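Local coordinates for protein alpha-fucosidase (Bifidobacterium bifidum, PDB 2EAB) that probably cleaves alpha-1,2-linked L-fucose from glycans as a calcium-binding glycoside hydrolase, this chain being the catalytic domain of a longer membrane protein, at residues M191-F205 with L266-I278. Numbering follows the deposited sequence.
Sequences MVARLTASKAGKLNF and LKVSDAKAVTLYI
The ring of Phe205 carries Val268 over one face, with Val268 CB 4.0 Å from the ring centroid, a CH-pi contact. At the ring edge, in plane, lie Leu203 CG and Val274 CG2; Phe205 CZ is 3.6 Å from Val274 CG2. Phe205 CG stands between its own backbone N and carbonyl carbon (chi1 66°), which brings the ring to Val268. The guanidinium of Arg194 has Ala273 CB over one face. Near its plane, Arg194 NH1 donates to Thr275 OG1 at 2.9 Å. Arg194 bends at chi2 (71°) to get there; its NH2 forms a salt bridge with Asp251, and Tyr316 adds a cation-pi contact.

Strands 191-197 and 273-278 pair antiparallel. Met191, Ala193 and Leu195 form hydrogen-bonded pairs with Ile278, Leu276 and Val274. The bond from Leu195 N to Val274 O is almost straight (179°). Segment 191-205 turns at 199-202 and segment 266-278 turns a corner at Asp270, so 203-205 pairs with 266-269 in a second sheet. Lys202 and Leu203 both face Ala271, a classic beta bulge. Past the type II turn of Lys199 to Lys202, Asn204 OD1 accepts from Asp270 N at 2.8 Å, with the donor above the carbonyl plane. Asn204 ND2 donates to Gly201 O at 3.2 Å. One water bridges Gly201 N and Asp270 O; another links Gly201 O to Asp270 OD1.

The two pairings belong to the two antiparallel sheets of the N-terminal beta domain. Leu203, Phe205 and Val268 of one sheet meet Leu195, Val274 and Leu276 of the other, an apolar filling as in a beta sandwich. Arg194 sits on the other face of its sheet, with Thr275 and Tyr277, where the salt bridge to Asp251 probably offsets its charge. The amide of Asn204 ties the turn to the corner at Asp270.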
loop_
_atom_site.group_PDB
_atom_site.type_symbol
_atom_site.label_atom_id
_atom_site.label_comp_id
_atom_site.label_asym_id
_atom_site.label_seq_id
_atom_site.Cartn_x
_atom_site.Cartn_y
_atom_site.Cartn_z
ATOM N N MET A 191 7.488 -6.164 -21.615
ATOM C CA MET A 191 7.044 -4.828 -21.977
ATOM C C MET A 191 7.013 -4.725 -23.498
ATOM O O MET A 191 7.919 -5.204 -24.182
ATOM C CB MET A 191 7.982 -3.780 -21.370
ATOM C CG MET A 191 7.646 -2.339 -21.716
ATOM S SD MET A 191 8.739 -1.160 -20.902
ATOM C CE MET A 191 8.276 -1.360 -19.182
ATOM N N VAL A 192 5.960 -4.104 -24.012
ATOM C CA VAL A 192 5.758 -3.969 -25.449
ATOM C C VAL A 192 5.657 -2.494 -25.800
ATOM O O VAL A 192 4.953 -1.738 -25.132
ATOM C CB VAL A 192 4.481 -4.731 -25.903
ATOM C CG1 VAL A 192 4.157 -4.454 -27.368
ATOM C CG2 VAL A 192 4.635 -6.231 -25.669
ATOM N N ALA A 193 6.396 -2.090 -26.832
ATOM C CA ALA A 193 6.222 -0.785 -27.453
ATOM C C ALA A 193 5.875 -0.996 -28.921
ATOM O O ALA A 193 6.676 -1.544 -29.685
ATOM C CB ALA A 193 7.472 0.060 -27.309
ATOM N N ARG A 194 4.668 -0.583 -29.294
ATOM C CA ARG A 194 4.185 -0.687 -30.664
ATOM C C ARG A 194 4.265 0.695 -31.292
ATOM O O ARG A 194 3.630 1.633 -30.817
ATOM C CB ARG A 194 2.746 -1.214 -30.672
ATOM C CG ARG A 194 2.085 -1.288 -32.045
ATOM C CD ARG A 194 2.684 -2.386 -32.899
ATOM N NE ARG A 194 2.093 -2.412 -34.235
ATOM C CZ ARG A 194 2.572 -3.118 -35.256
ATOM N NH1 ARG A 194 3.660 -3.862 -35.108
ATOM N NH2 ARG A 194 1.964 -3.071 -36.435
ATOM N N LEU A 195 5.069 0.814 -32.348
ATOM C CA LEU A 195 5.356 2.108 -32.962
ATOM C C LEU A 195 4.978 2.088 -34.433
ATOM O O LEU A 195 5.323 1.147 -35.144
ATOM C CB LEU A 195 6.841 2.452 -32.806
ATOM C CG LEU A 195 7.462 2.254 -31.417
ATOM C CD1 LEU A 195 8.968 2.369 -31.471
ATOM C CD2 LEU A 195 6.892 3.234 -30.409
ATOM N N THR A 196 4.252 3.114 -34.876
ATOM C CA THR A 196 3.830 3.211 -36.279
ATOM C C THR A 196 4.026 4.600 -36.878
ATOM O O THR A 196 4.064 5.606 -36.166
ATOM C CB THR A 196 2.337 2.817 -36.484
ATOM O OG1 THR A 196 1.489 3.898 -36.081
ATOM C CG2 THR A 196 1.971 1.540 -35.723
ATOM N N ALA A 197 4.157 4.626 -38.202
ATOM C CA ALA A 197 4.027 5.843 -38.995
ATOM C C ALA A 197 2.934 5.603 -40.036
ATOM O O ALA A 197 2.748 4.474 -40.486
ATOM C CB ALA A 197 5.340 6.178 -39.669
ATOM N N SER A 198 2.211 6.659 -40.407
ATOM C CA SER A 198 1.074 6.530 -41.327
ATOM C C SER A 198 1.495 6.326 -42.783
ATOM O O SER A 198 0.707 5.845 -43.605
ATOM C CB SER A 198 0.148 7.741 -41.213
ATOM O OG SER A 198 0.837 8.937 -41.525
ATOM N N LYS A 199 2.737 6.691 -43.092
ATOM C CA LYS A 199 3.279 6.560 -44.442
ATOM C C LYS A 199 4.478 5.617 -44.442
ATOM O O LYS A 199 5.351 5.714 -43.575
ATOM C CB LYS A 199 3.662 7.935 -45.004
ATOM C CG LYS A 199 2.476 8.888 -45.180
ATOM C CD LYS A 199 2.896 10.231 -45.769
ATOM C CE LYS A 199 1.720 11.196 -45.826
ATOM N NZ LYS A 199 2.096 12.501 -46.446
ATOM N N ALA A 200 4.508 4.698 -45.406
ATOM C CA ALA A 200 5.598 3.729 -45.527
ATOM C C ALA A 200 6.958 4.417 -45.641
ATOM O O ALA A 200 7.087 5.451 -46.301
ATOM C CB ALA A 200 5.363 2.805 -46.716
ATOM N N GLY A 201 7.959 3.847 -44.972
ATOM C CA GLY A 201 9.318 4.386 -44.991
ATOM C C GLY A 201 9.579 5.520 -44.013
ATOM O O GLY A 201 10.716 5.981 -43.883
ATOM N N LYS A 202 8.536 5.967 -43.317
ATOM C CA LYS A 202 8.641 7.136 -42.441
ATOM C C LYS A 202 8.965 6.820 -40.979
ATOM O O LYS A 202 9.230 7.734 -40.195
ATOM C CB LYS A 202 7.386 8.014 -42.541
ATOM C CG LYS A 202 7.201 8.710 -43.899
ATOM C CD LYS A 202 8.431 9.517 -44.335
ATOM C CE LYS A 202 8.667 10.739 -43.455
ATOM N NZ LYS A 202 9.896 11.478 -43.853
ATOM N N LEU A 203 8.941 5.543 -40.610
ATOM C CA LEU A 203 9.332 5.169 -39.252
ATOM C C LEU A 203 10.848 5.005 -39.171
ATOM O O LEU A 203 11.416 4.024 -39.656
ATOM C CB LEU A 203 8.590 3.921 -38.765
ATOM C CG LEU A 203 8.674 3.606 -37.263
ATOM C CD1 LEU A 203 8.156 4.763 -36.402
ATOM C CD2 LEU A 203 7.912 2.331 -36.959
ATOM N N ASN A 204 11.487 6.007 -38.572
ATOM C CA ASN A 204 12.932 6.070 -38.425
ATOM C C ASN A 204 13.273 6.501 -37.008
ATOM O O ASN A 204 12.862 7.576 -36.568
ATOM C CB ASN A 204 13.527 7.066 -39.424
ATOM C CG ASN A 204 13.247 6.686 -40.864
ATOM O OD1 ASN A 204 13.935 5.851 -41.440
ATOM N ND2 ASN A 204 12.228 7.305 -41.450
ATOM N N PHE A 205 14.007 5.657 -36.288
ATOM C CA PHE A 205 14.395 5.981 -34.917
ATOM C C PHE A 205 15.570 5.154 -34.417
ATOM O O PHE A 205 15.866 4.082 -34.942
ATOM C CB PHE A 205 13.203 5.851 -33.949
ATOM C CG PHE A 205 12.705 4.445 -33.785
ATOM C CD1 PHE A 205 13.247 3.613 -32.811
ATOM C CD2 PHE A 205 11.691 3.954 -34.598
ATOM C CE1 PHE A 205 12.798 2.313 -32.657
ATOM C CE2 PHE A 205 11.229 2.652 -34.449
ATOM C CZ PHE A 205 11.786 1.829 -33.474
ATOM N N LEU A 266 20.234 0.478 -31.370
ATOM C CA LEU A 266 19.738 -0.162 -32.577
ATOM C C LEU A 266 19.030 0.894 -33.416
ATOM O O LEU A 266 18.298 1.732 -32.885
ATOM C CB LEU A 266 18.788 -1.296 -32.195
ATOM C CG LEU A 266 18.779 -2.663 -32.886
ATOM C CD1 LEU A 266 20.096 -3.030 -33.559
ATOM C CD2 LEU A 266 18.385 -3.731 -31.873
ATOM N N LYS A 267 19.270 0.861 -34.725
ATOM C CA LYS A 267 18.705 1.843 -35.643
ATOM C C LYS A 267 17.639 1.205 -36.525
ATOM O O LYS A 267 17.893 0.200 -37.194
ATOM C CB LYS A 267 19.809 2.463 -36.507
ATOM C CG LYS A 267 19.352 3.614 -37.400
ATOM C CD LYS A 267 20.459 4.027 -38.358
ATOM C CE LYS A 267 20.066 5.247 -39.168
ATOM N NZ LYS A 267 21.137 5.637 -40.125
ATOM N N VAL A 268 16.446 1.794 -36.505
ATOM C CA VAL A 268 15.358 1.401 -37.393
ATOM C C VAL A 268 15.244 2.458 -38.481
ATOM O O VAL A 268 15.111 3.648 -38.188
ATOM C CB VAL A 268 14.014 1.268 -36.629
ATOM C CG1 VAL A 268 12.854 1.026 -37.591
ATOM C CG2 VAL A 268 14.094 0.147 -35.604
ATOM N N SER A 269 15.315 2.020 -39.734
ATOM C CA SER A 269 15.212 2.928 -40.871
ATOM C C SER A 269 14.236 2.401 -41.917
ATOM O O SER A 269 14.133 1.192 -42.128
ATOM C CB SER A 269 16.588 3.164 -41.498
ATOM O OG SER A 269 17.128 1.954 -41.994
ATOM N N ASP A 270 13.515 3.327 -42.549
ATOM C CA ASP A 270 12.633 3.034 -43.689
ATOM C C ASP A 270 11.514 2.038 -43.370
ATOM O O ASP A 270 11.072 1.278 -44.239
ATOM C CB ASP A 270 13.454 2.559 -44.900
ATOM C CG ASP A 270 14.657 3.445 -45.174
ATOM O OD1 ASP A 270 14.482 4.679 -45.259
ATOM O OD2 ASP A 270 15.775 2.903 -45.305
ATOM N N ALA A 271 11.054 2.052 -42.121
ATOM C CA ALA A 271 9.991 1.155 -41.686
ATOM C C ALA A 271 8.639 1.861 -41.689
ATOM O O ALA A 271 8.552 3.059 -41.976
ATOM C CB ALA A 271 10.307 0.597 -40.301
ATOM N N LYS A 272 7.589 1.105 -41.376
ATOM C CA LYS A 272 6.249 1.658 -41.230
ATOM C C LYS A 272 5.691 1.347 -39.841
ATOM O O LYS A 272 5.069 2.202 -39.212
ATOM C CB LYS A 272 5.313 1.122 -42.318
ATOM C CG LYS A 272 4.003 1.890 -42.428
ATOM C CD LYS A 272 3.059 1.257 -43.437
ATOM C CE LYS A 272 1.777 2.063 -43.554
ATOM N NZ LYS A 272 0.796 1.432 -44.484
ATOM N N ALA A 273 5.917 0.119 -39.377
ATOM C CA ALA A 273 5.465 -0.317 -38.057
ATOM C C ALA A 273 6.447 -1.311 -37.452
ATOM O O ALA A 273 6.982 -2.179 -38.147
ATOM C CB ALA A 273 4.079 -0.928 -38.143
ATOM N N VAL A 274 6.682 -1.170 -36.150
ATOM C CA VAL A 274 7.587 -2.056 -35.418
ATOM C C VAL A 274 7.014 -2.403 -34.043
ATOM O O VAL A 274 6.264 -1.620 -33.455
ATOM C CB VAL A 274 9.014 -1.445 -35.237
ATOM C CG1 VAL A 274 9.670 -1.140 -36.579
ATOM C CG2 VAL A 274 8.978 -0.195 -34.377
ATOM N N THR A 275 7.370 -3.583 -33.546
ATOM C CA THR A 275 7.080 -3.958 -32.165
ATOM C C THR A 275 8.392 -4.197 -31.435
ATOM O O THR A 275 9.252 -4.944 -31.909
ATOM C CB THR A 275 6.197 -5.219 -32.073
ATOM O OG1 THR A 275 5.040 -5.055 -32.901
ATOM C CG2 THR A 275 5.748 -5.474 -30.627
ATOM N N LEU A 276 8.543 -3.533 -30.293
ATOM C CA LEU A 276 9.669 -3.756 -29.401
ATOM C C LEU A 276 9.216 -4.637 -28.251
ATOM O O LEU A 276 8.173 -4.387 -27.647
ATOM C CB LEU A 276 10.192 -2.430 -28.849
ATOM C CG LEU A 276 11.243 -1.643 -29.640
ATOM C CD1 LEU A 276 10.862 -1.401 -31.099
ATOM C CD2 LEU A 276 11.534 -0.328 -28.936
ATOM N N TYR A 277 9.994 -5.676 -27.974
ATOM C CA TYR A 277 9.788 -6.511 -26.800
ATOM C C TYR A 277 10.932 -6.258 -25.833
ATOM O O TYR A 277 12.106 -6.418 -26.183
ATOM C CB TYR A 277 9.709 -7.985 -27.187
ATOM C CG TYR A 277 8.516 -8.301 -28.058
ATOM C CD1 TYR A 277 7.251 -8.497 -27.497
ATOM C CD2 TYR A 277 8.646 -8.384 -29.444
ATOM C CE1 TYR A 277 6.146 -8.777 -28.294
ATOM C CE2 TYR A 277 7.545 -8.664 -30.248
ATOM C CZ TYR A 277 6.303 -8.863 -29.665
ATOM O OH TYR A 277 5.212 -9.136 -30.456
ATOM N N ILE A 278 10.572 -5.845 -24.622
ATOM C CA ILE A 278 11.541 -5.418 -23.621
ATOM C C ILE A 278 11.381 -6.276 -22.374
ATOM O O ILE A 278 10.280 -6.396 -21.826
ATOM C CB ILE A 278 11.351 -3.925 -23.257
ATOM C CG1 ILE A 278 11.471 -3.042 -24.509
ATOM C CG2 ILE A 278 12.361 -3.499 -22.195
ATOM C CD1 ILE A 278 10.374 -2.001 -24.636
HETATM O O HOH W 1 -1.426 3.679 -43.277
HETATM O O HOH W 2 8.136 0.966 -44.767
HETATM O O HOH W 3 12.251 5.417 -46.608
#